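Local structure of BH0493 protein (Bacillus halodurans C-125, 2QEE) at residues S72-A77 with D113-R118. The protein binds zinc and is a putative amidohydrolase, probably a metal-dependent hydrolase, although its substrate is not established. Sequence-based numbering, arbitrary orientation.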
loop_
_atom_site.group_PDB
_atom_site.type_symbol
_atom_site.label_atom_id
_atom_site.label_comp_id
_atom_site.label_asym_id
_atom_site.label_seq_id
_atom_site.Cartn_x
_atom_site.Cartn_y
_atom_site.Cartn_z
ATOM N N SER C 72 39.934 6.639 -0.480
ATOM C CA SER C 72 39.804 7.538 -1.633
ATOM C C SER C 72 38.531 7.182 -2.393
ATOM O O SER C 72 38.036 6.080 -2.240
ATOM C CB SER C 72 40.973 7.366 -2.608
ATOM O OG SER C 72 41.025 6.051 -3.157
ATOM N N LYS C 73 38.036 8.097 -3.215
ATOM C CA LYS C 73 36.891 7.747 -4.088
ATOM C C LYS C 73 37.132 6.439 -4.880
ATOM O O LYS C 73 36.259 5.544 -4.915
ATOM C CB LYS C 73 36.456 8.917 -4.976
ATOM C CG LYS C 73 35.006 8.709 -5.519
ATOM C CD LYS C 73 34.288 9.983 -5.850
ATOM C CE LYS C 73 33.802 10.688 -4.589
ATOM N NZ LYS C 73 32.386 10.264 -4.256
ATOM N N ARG C 74 38.315 6.269 -5.473
ATOM C CA ARG C 74 38.578 5.037 -6.217
ATOM C C ARG C 74 38.461 3.803 -5.339
ATOM O O ARG C 74 37.880 2.804 -5.747
ATOM C CB ARG C 74 39.942 5.049 -6.921
ATOM C CG ARG C 74 40.149 3.885 -7.952
ATOM C CD ARG C 74 41.581 3.879 -8.604
ATOM N NE ARG C 74 41.731 4.271 -10.025
ATOM C CZ ARG C 74 40.916 5.033 -10.772
ATOM N NH1 ARG C 74 39.782 5.555 -10.301
ATOM N NH2 ARG C 74 41.255 5.278 -12.035
ATOM N N GLU C 75 39.028 3.866 -4.133
ATOM C CA GLU C 75 38.988 2.724 -3.208
ATOM C C GLU C 75 37.557 2.400 -2.764
ATOM O O GLU C 75 37.210 1.215 -2.685
ATOM C CB GLU C 75 39.848 2.971 -1.956
ATOM C CG GLU C 75 41.339 2.917 -2.278
ATOM C CD GLU C 75 42.225 3.577 -1.241
ATOM O OE1 GLU C 75 41.732 4.159 -0.258
ATOM O OE2 GLU C 75 43.454 3.507 -1.434
ATOM N N GLN C 76 36.772 3.438 -2.487
ATOM C CA GLN C 76 35.335 3.265 -2.112
ATOM C C GLN C 76 34.629 2.565 -3.274
ATOM O O GLN C 76 33.924 1.576 -3.068
ATOM C CB GLN C 76 34.709 4.619 -1.848
ATOM C CG GLN C 76 35.151 5.266 -0.514
ATOM C CD GLN C 76 34.659 6.688 -0.389
ATOM O OE1 GLN C 76 34.180 7.276 -1.351
ATOM N NE2 GLN C 76 34.822 7.276 0.787
ATOM N N ALA C 77 34.853 3.064 -4.489
ATOM C CA ALA C 77 34.212 2.482 -5.672
ATOM C C ALA C 77 34.612 1.026 -5.891
ATOM O O ALA C 77 33.785 0.181 -6.212
ATOM C CB ALA C 77 34.495 3.344 -6.898
ATOM N N ASP C 113 34.882 -5.159 -16.271
ATOM C CA ASP C 113 36.240 -4.570 -16.265
ATOM C C ASP C 113 36.198 -3.107 -15.865
ATOM O O ASP C 113 36.177 -2.224 -16.704
ATOM C CB ASP C 113 36.871 -4.771 -17.643
ATOM C CG ASP C 113 38.375 -4.517 -17.650
ATOM O OD1 ASP C 113 38.896 -3.883 -16.712
ATOM O OD2 ASP C 113 39.012 -4.941 -18.632
ATOM N N LEU C 114 36.208 -2.859 -14.557
ATOM C CA LEU C 114 36.079 -1.530 -14.007
ATOM C C LEU C 114 37.253 -0.622 -14.463
ATOM O O LEU C 114 37.058 0.570 -14.700
ATOM C CB LEU C 114 35.945 -1.611 -12.484
ATOM C CG LEU C 114 35.686 -0.375 -11.654
ATOM C CD1 LEU C 114 34.434 0.400 -12.074
ATOM C CD2 LEU C 114 35.646 -0.730 -10.134
ATOM N N GLN C 115 38.450 -1.199 -14.590
ATOM C CA GLN C 115 39.575 -0.392 -15.070
ATOM C C GLN C 115 39.343 0.078 -16.498
ATOM O O GLN C 115 39.611 1.252 -16.795
ATOM C CB GLN C 115 40.926 -1.105 -14.913
ATOM C CG GLN C 115 41.453 -1.100 -13.483
ATOM C CD GLN C 115 41.442 0.289 -12.805
ATOM O OE1 GLN C 115 40.753 0.481 -11.815
ATOM N NE2 GLN C 115 42.211 1.251 -13.343
ATOM N N VAL C 116 38.799 -0.770 -17.352
ATOM C CA VAL C 116 38.418 -0.324 -18.710
ATOM C C VAL C 116 37.308 0.737 -18.701
ATOM O O VAL C 116 37.370 1.709 -19.455
ATOM C CB VAL C 116 38.150 -1.517 -19.635
ATOM C CG1 VAL C 116 37.443 -1.106 -20.932
ATOM C CG2 VAL C 116 39.499 -2.241 -19.942
ATOM N N TYR C 117 36.340 0.614 -17.768
ATOM C CA TYR C 117 35.283 1.620 -17.683
ATOM C C TYR C 117 35.842 2.997 -17.318
ATOM O O TYR C 117 35.472 4.026 -17.905
ATOM C CB TYR C 117 34.134 1.187 -16.705
ATOM C CG TYR C 117 33.569 -0.228 -16.885
ATOM C CD1 TYR C 117 33.539 -0.864 -18.145
ATOM C CD2 TYR C 117 33.023 -0.929 -15.767
ATOM C CE1 TYR C 117 33.017 -2.167 -18.284
ATOM C CE2 TYR C 117 32.519 -2.196 -15.888
ATOM C CZ TYR C 117 32.504 -2.815 -17.158
ATOM O OH TYR C 117 32.042 -4.095 -17.308
ATOM N N ARG C 118 36.771 3.012 -16.377
ATOM C CA ARG C 118 37.348 4.246 -15.916
ATOM C C ARG C 118 38.081 4.936 -17.055
ATOM O O ARG C 118 38.015 6.164 -17.165
ATOM C CB ARG C 118 38.287 3.989 -14.741
ATOM C CG ARG C 118 37.561 3.692 -13.429
ATOM C CD ARG C 118 38.480 3.090 -12.360
ATOM N NE ARG C 118 37.755 3.055 -11.074
ATOM C CZ ARG C 118 37.934 2.144 -10.116
ATOM N NH1 ARG C 118 38.857 1.191 -10.238
ATOM N NH2 ARG C 118 37.196 2.220 -9.006
#
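R118 and R74 meet as a stacked pair of guanidinium groups, centres 4.2 Å apart and planes 18° from parallel, in the gap between helices 73-86 and 114-122. The two helix starts run roughly antiparallel with axes 12.9 Å apart, so long side chains must span the distance. R118 reaches across with a chain extended from CG to NE, which brings its guanidinium against R74 and A77. There the packing is tight. R74 CG sits over the centre of one face of the R118 guanidinium, 3.6 Å from CZ, while L114 CD2 covers the opposite face near its rim, and A77 CB closes the edge, 3.6 Å from NH2. Within the plane, R118 NH1 donates to Q115 OE1 at 2.6 Å, nearly along the C=O axis, which helps fix the group's rotation. The R74 chain bends at chi3 (-108°), and R118 CD lies over one face of its guanidinium, toward the rim. R74 NH1 is 3.3 Å from R118 NE, a contact of two donors and not a bond. The nearness of the two positive charges is probably offset by acids: D45, on helix 44-48, bridges R74 NH1 and R118 NE, and D78 pairs with R118 NH1. The outer side is looser: R74 and Q115 are exposed, with R74 NE 4.3 Å from Q115 OE1. An alanine in place of R118 would probably open a gap between R74 and L114, take from D78 its bridge to this arginine and leave D45 with R74 alone of the pair. Far from the zinc site, the contact thus joins helices 73-86 and 114-122 through a buried arginine whose charge is probably balanced by carboxylates, which is consistent with two arginines stacking so closely.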